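Local coordinates for protein putative alpha-galactosidase (Bacteroides fragilis, PDB 4NZJ) that probably hydrolyses terminal, non-reducing alpha-D-galactose residues from alpha-D-galactosides, as a member of glycosyl hydrolase family 27, at residues 315-327 with 344-358. Numbering follows the deposited sequence. Where two conformers were deposited one is given.
Sequences WNDPDMLVVGIDG and YKSHFSLWCMMASPL
Trp351, His347 and Tyr344, set along one side of the helix that ends at Met353, each present a polar side-chain atom, two of them ring nitrogens and one a hydroxyl, to the backbone of the loop 318-327, an example of a helix holding an irregular segment by its main chain. Trp351 NE1 donates to Asp319 O at 3.0 Å along a nearly straight line (173°), with the acceptor in the indole plane. His347 works the other way: its NE2 accepts from Val322 N at 3.0 Å, close to the imidazole plane, so this nitrogen carries no proton in the bond. At the far end Asp326 N donates to Tyr344 OH over 2.9 Å, and the same hydroxyl is also hydrogen-bonded to Asp281 and Cys339.

Ring faces take much of the apolar packing. Pro318 CG lies over one face of Trp351, 3.7 Å from the centroid of the five-membered ring, while His347 CE1 covers the opposite face. Leu321, its CG anti to the carbonyl carbon (chi1 -69°), sends CD2 over the imidazole face and against Trp351 CD1, and CD1 to the edge of Phe348. The type II turn 322-325 lays Gly324 CA over the phenol of Tyr344 in a CH-pi contact, 4.2 Å from its centroid.

Where the helix stops in a Schellman motif, with Ala355 at positive phi, a water links Asn316 N to Ala355 O. Further along, beside the indole edge, another bridges Asp319 O and Pro357 O, its oxygen 2.8 Å from Asp319 O.

The contact lies within a beta-alpha-beta crossover of the TIM barrel: strand 315-317 leads through its loop to helix 341-353, which returns to strand 358-360. Strand 272-274 flanks the first strand, helix 296-303 packs on Pro318 and Met354, and helix 369-375 covers Val323 and Phe348.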
loop_
_atom_site.group_PDB
_atom_site.type_symbol
_atom_site.label_atom_id
_atom_site.label_comp_id
_atom_site.label_asym_id
_atom_site.label_seq_id
_atom_site.Cartn_x
_atom_site.Cartn_y
_atom_site.Cartn_z
ATOM N N TRP A 315 -2.047 7.588 -6.281
ATOM C CA TRP A 315 -2.106 7.765 -4.832
ATOM C C TRP A 315 -1.027 8.699 -4.292
ATOM O O TRP A 315 0.126 8.670 -4.744
ATOM C CB TRP A 315 -1.981 6.395 -4.150
ATOM C CG TRP A 315 -2.915 5.391 -4.727
ATOM C CD1 TRP A 315 -2.600 4.365 -5.574
ATOM C CD2 TRP A 315 -4.334 5.330 -4.536
ATOM N NE1 TRP A 315 -3.734 3.658 -5.903
ATOM C CE2 TRP A 315 -4.812 4.236 -5.290
ATOM C CE3 TRP A 315 -5.247 6.089 -3.800
ATOM C CZ2 TRP A 315 -6.164 3.882 -5.319
ATOM C CZ3 TRP A 315 -6.595 5.738 -3.837
ATOM C CH2 TRP A 315 -7.037 4.645 -4.598
ATOM N N ASN A 316 -1.405 9.527 -3.318
ATOM C CA ASN A 316 -0.425 10.272 -2.538
ATOM C C ASN A 316 0.285 9.294 -1.609
ATOM O O ASN A 316 -0.367 8.551 -0.873
ATOM C CB ASN A 316 -1.087 11.359 -1.695
ATOM C CG ASN A 316 -1.626 12.514 -2.524
ATOM O OD1 ASN A 316 -0.922 13.081 -3.363
ATOM N ND2 ASN A 316 -2.874 12.898 -2.261
ATOM N N ASP A 317 1.613 9.314 -1.626
ATOM C CA ASP A 317 2.422 8.377 -0.845
ATOM C C ASP A 317 3.082 9.113 0.329
ATOM O O ASP A 317 4.020 9.879 0.130
ATOM C CB ASP A 317 3.457 7.740 -1.773
ATOM C CG ASP A 317 4.354 6.724 -1.085
ATOM O OD1 ASP A 317 4.181 6.430 0.123
ATOM O OD2 ASP A 317 5.263 6.215 -1.784
ATOM N N PRO A 318 2.594 8.886 1.561
ATOM C CA PRO A 318 3.164 9.520 2.746
ATOM C C PRO A 318 4.319 8.716 3.368
ATOM O O PRO A 318 4.658 8.919 4.539
ATOM C CB PRO A 318 1.971 9.580 3.701
ATOM C CG PRO A 318 1.151 8.391 3.342
ATOM C CD PRO A 318 1.444 8.032 1.911
ATOM N N ASP A 319 4.905 7.823 2.577
ATOM C CA ASP A 319 6.049 7.002 2.964
ATOM C C ASP A 319 5.614 5.794 3.814
ATOM O O ASP A 319 4.422 5.560 4.052
ATOM C CB ASP A 319 7.171 7.840 3.623
ATOM C CG ASP A 319 8.582 7.242 3.415
ATOM O OD1 ASP A 319 8.714 6.131 2.845
ATOM O OD2 ASP A 319 9.572 7.882 3.848
HETATM N N MSE A 320 6.621 5.032 4.226
HETATM C CA MSE A 320 6.403 3.716 4.822
HETATM C C MSE A 320 5.641 3.710 6.123
HETATM O O MSE A 320 5.589 4.692 6.854
HETATM C CB MSE A 320 7.759 3.054 5.044
HETATM C CG MSE A 320 8.653 3.880 5.957
HETATM SE SE MSE A 320 10.170 2.764 6.493
HETATM C CE MSE A 320 11.131 4.068 7.613
ATOM N N LEU A 321 5.028 2.561 6.398
ATOM C CA LEU A 321 4.491 2.274 7.710
ATOM C C LEU A 321 5.652 1.904 8.640
ATOM O O LEU A 321 6.385 0.954 8.373
ATOM C CB LEU A 321 3.493 1.121 7.659
ATOM C CG LEU A 321 2.172 1.410 6.953
ATOM C CD1 LEU A 321 1.429 0.113 6.687
ATOM C CD2 LEU A 321 1.323 2.367 7.769
ATOM N N VAL A 322 5.814 2.657 9.722
ATOM C CA VAL A 322 6.832 2.396 10.731
ATOM C C VAL A 322 6.280 1.567 11.900
ATOM O O VAL A 322 6.968 1.356 12.888
ATOM C CB VAL A 322 7.448 3.713 11.261
ATOM C CG1 VAL A 322 8.147 4.450 10.129
ATOM C CG2 VAL A 322 6.392 4.605 11.900
ATOM N N VAL A 323 5.038 1.100 11.761
ATOM C CA VAL A 323 4.375 0.273 12.768
ATOM C C VAL A 323 5.298 -0.821 13.294
ATOM O O VAL A 323 5.785 -1.652 12.532
ATOM C CB VAL A 323 3.094 -0.386 12.197
ATOM C CG1 VAL A 323 2.451 -1.299 13.230
ATOM C CG2 VAL A 323 2.113 0.678 11.724
ATOM N N GLY A 324 5.532 -0.791 14.601
ATOM C CA GLY A 324 6.252 -1.843 15.302
ATOM C C GLY A 324 7.767 -1.767 15.262
ATOM O O GLY A 324 8.432 -2.590 15.890
ATOM N N ILE A 325 8.331 -0.787 14.557
ATOM C CA ILE A 325 9.794 -0.707 14.442
ATOM C C ILE A 325 10.427 -0.531 15.826
ATOM O O ILE A 325 11.518 -1.054 16.074
ATOM C CB ILE A 325 10.252 0.354 13.409
ATOM C CG1 ILE A 325 9.848 -0.098 12.005
ATOM C CG2 ILE A 325 11.767 0.546 13.470
ATOM C CD1 ILE A 325 10.137 0.887 10.889
ATOM N N ASP A 326 9.734 0.176 16.722
ATOM C CA ASP A 326 10.119 0.275 18.137
ATOM C C ASP A 326 11.530 0.815 18.346
ATOM O O ASP A 326 12.226 0.429 19.295
ATOM C CB ASP A 326 9.970 -1.080 18.844
ATOM C CG ASP A 326 8.538 -1.420 19.131
ATOM O OD1 ASP A 326 7.674 -1.006 18.340
ATOM O OD2 ASP A 326 8.275 -2.097 20.149
ATOM N N GLY A 327 11.950 1.719 17.465
ATOM C CA GLY A 327 13.261 2.349 17.567
ATOM C C GLY A 327 14.418 1.405 17.304
ATOM O O GLY A 327 15.547 1.684 17.705
ATOM N N TYR A 344 1.455 3.968 16.957
ATOM C CA TYR A 344 1.528 3.107 15.782
ATOM C C TYR A 344 0.146 2.742 15.218
ATOM O O TYR A 344 -0.045 2.720 14.013
ATOM C CB TYR A 344 2.308 1.829 16.085
ATOM C CG TYR A 344 3.804 2.011 16.212
ATOM C CD1 TYR A 344 4.520 2.812 15.319
ATOM C CD2 TYR A 344 4.512 1.346 17.206
ATOM C CE1 TYR A 344 5.896 2.952 15.430
ATOM C CE2 TYR A 344 5.885 1.483 17.323
ATOM C CZ TYR A 344 6.572 2.284 16.433
ATOM O OH TYR A 344 7.936 2.416 16.565
ATOM N N LYS A 345 -0.808 2.459 16.096
ATOM C CA LYS A 345 -2.172 2.147 15.668
ATOM C C LYS A 345 -2.811 3.338 14.942
ATOM O O LYS A 345 -3.460 3.171 13.910
ATOM C CB LYS A 345 -3.020 1.716 16.871
ATOM C CG LYS A 345 -4.500 1.492 16.592
ATOM C CD LYS A 345 -4.762 0.317 15.671
ATOM C CE LYS A 345 -6.249 0.164 15.360
ATOM N NZ LYS A 345 -7.074 -0.065 16.574
ATOM N N SER A 346 -2.631 4.542 15.474
ATOM C CA SER A 346 -3.197 5.730 14.826
ATOM C C SER A 346 -2.531 6.013 13.475
ATOM O O SER A 346 -3.188 6.393 12.514
ATOM C CB SER A 346 -3.074 6.943 15.745
ATOM O OG SER A 346 -3.874 6.753 16.893
ATOM N N HIS A 347 -1.218 5.839 13.427
ATOM C CA HIS A 347 -0.435 5.936 12.194
ATOM C C HIS A 347 -1.003 4.999 11.124
ATOM O O HIS A 347 -1.284 5.421 10.008
ATOM C CB HIS A 347 1.028 5.644 12.548
ATOM C CG HIS A 347 1.928 5.332 11.393
ATOM N ND1 HIS A 347 1.993 6.097 10.247
ATOM C CD2 HIS A 347 2.869 4.369 11.252
ATOM C CE1 HIS A 347 2.903 5.591 9.434
ATOM N NE2 HIS A 347 3.457 4.553 10.027
ATOM N N PHE A 348 -1.241 3.741 11.486
ATOM C CA PHE A 348 -1.837 2.801 10.541
ATOM C C PHE A 348 -3.256 3.230 10.126
ATOM O O PHE A 348 -3.595 3.229 8.938
ATOM C CB PHE A 348 -1.845 1.383 11.118
ATOM C CG PHE A 348 -2.294 0.342 10.135
ATOM C CD1 PHE A 348 -1.447 -0.084 9.121
ATOM C CD2 PHE A 348 -3.578 -0.185 10.195
ATOM C CE1 PHE A 348 -1.862 -1.029 8.196
ATOM C CE2 PHE A 348 -3.990 -1.141 9.281
ATOM C CZ PHE A 348 -3.136 -1.557 8.280
ATOM N N SER A 349 -4.070 3.598 11.116
ATOM C CA SER A 349 -5.461 4.014 10.891
ATOM C C SER A 349 -5.568 5.169 9.912
ATOM O O SER A 349 -6.425 5.166 9.033
ATOM C CB SER A 349 -6.120 4.411 12.210
ATOM O OG SER A 349 -6.096 3.330 13.120
ATOM N N LEU A 350 -4.697 6.161 10.064
ATOM C CA LEU A 350 -4.764 7.347 9.221
ATOM C C LEU A 350 -4.215 7.077 7.821
ATOM O O LEU A 350 -4.753 7.580 6.846
ATOM C CB LEU A 350 -4.064 8.525 9.905
ATOM C CG LEU A 350 -4.856 9.035 11.129
ATOM C CD1 LEU A 350 -4.022 9.986 11.972
ATOM C CD2 LEU A 350 -6.175 9.686 10.708
ATOM N N TRP A 351 -3.164 6.267 7.715
ATOM C CA TRP A 351 -2.706 5.800 6.397
ATOM C C TRP A 351 -3.860 5.064 5.683
ATOM O O TRP A 351 -4.053 5.207 4.473
ATOM C CB TRP A 351 -1.485 4.887 6.539
ATOM C CG TRP A 351 -0.124 5.555 6.386
ATOM C CD1 TRP A 351 0.879 5.146 5.561
ATOM C CD2 TRP A 351 0.377 6.720 7.072
ATOM N NE1 TRP A 351 1.974 5.957 5.696
ATOM C CE2 TRP A 351 1.694 6.941 6.605
ATOM C CE3 TRP A 351 -0.152 7.595 8.034
ATOM C CZ2 TRP A 351 2.487 8.008 7.056
ATOM C CZ3 TRP A 351 0.644 8.651 8.490
ATOM C CH2 TRP A 351 1.946 8.848 7.994
ATOM N N CYS A 352 -4.653 4.300 6.431
ATOM C CA CYS A 352 -5.811 3.647 5.831
ATOM C C CYS A 352 -6.840 4.671 5.350
ATOM O O CYS A 352 -7.288 4.622 4.203
ATOM C CB CYS A 352 -6.447 2.637 6.797
ATOM S SG CYS A 352 -5.474 1.123 6.967
HETATM N N MSE A 353 -7.193 5.613 6.223
HETATM C CA MSE A 353 -8.164 6.665 5.883
HETATM C C MSE A 353 -7.739 7.517 4.715
HETATM O O MSE A 353 -8.580 7.952 3.934
HETATM C CB MSE A 353 -8.379 7.609 7.068
HETATM C CG MSE A 353 -9.097 6.948 8.242
HETATM SE SE MSE A 353 -10.995 6.642 7.883
HETATM C CE MSE A 353 -11.590 8.517 7.896
HETATM N N MSE A 354 -6.437 7.771 4.590
HETATM C CA MSE A 354 -5.905 8.639 3.520
HETATM C C MSE A 354 -5.691 7.911 2.208
HETATM O O MSE A 354 -5.142 8.484 1.267
HETATM C CB MSE A 354 -4.591 9.266 3.990
HETATM C CG MSE A 354 -4.813 10.244 5.144
HETATM SE SE MSE A 354 -3.149 11.180 5.651
HETATM C CE MSE A 354 -1.956 9.638 5.863
ATOM N N ALA A 355 -6.154 6.663 2.114
ATOM C CA ALA A 355 -5.954 5.848 0.917
ATOM C C ALA A 355 -4.472 5.850 0.537
ATOM O O ALA A 355 -4.112 6.005 -0.636
ATOM C CB ALA A 355 -6.827 6.346 -0.232
ATOM N N SER A 356 -3.628 5.657 1.545
ATOM C CA SER A 356 -2.185 5.644 1.363
ATOM C C SER A 356 -1.714 4.259 0.965
ATOM O O SER A 356 -2.319 3.261 1.356
ATOM C CB SER A 356 -1.487 6.029 2.663
ATOM O OG SER A 356 -1.912 7.292 3.122
ATOM N N PRO A 357 -0.612 4.183 0.206
ATOM C CA PRO A 357 0.103 2.916 0.128
ATOM C C PRO A 357 0.347 2.398 1.541
ATOM O O PRO A 357 0.619 3.196 2.452
ATOM C CB PRO A 357 1.421 3.305 -0.544
ATOM C CG PRO A 357 1.077 4.495 -1.366
ATOM C CD PRO A 357 0.056 5.247 -0.561
ATOM N N LEU A 358 0.200 1.088 1.736
ATOM C CA LEU A 358 0.474 0.454 3.023
ATOM C C LEU A 358 1.705 -0.427 2.856
ATOM O O LEU A 358 1.596 -1.642 2.673
ATOM C CB LEU A 358 -0.722 -0.372 3.509
ATOM C CG LEU A 358 -2.045 0.377 3.645
ATOM C CD1 LEU A 358 -3.173 -0.558 4.058
ATOM C CD2 LEU A 358 -1.913 1.517 4.637
HETATM O O HOH W 1 -3.799 8.732 -1.707
HETATM O O HOH W 2 -2.299 9.107 1.057
HETATM O O HOH W 3 3.210 3.169 3.176
#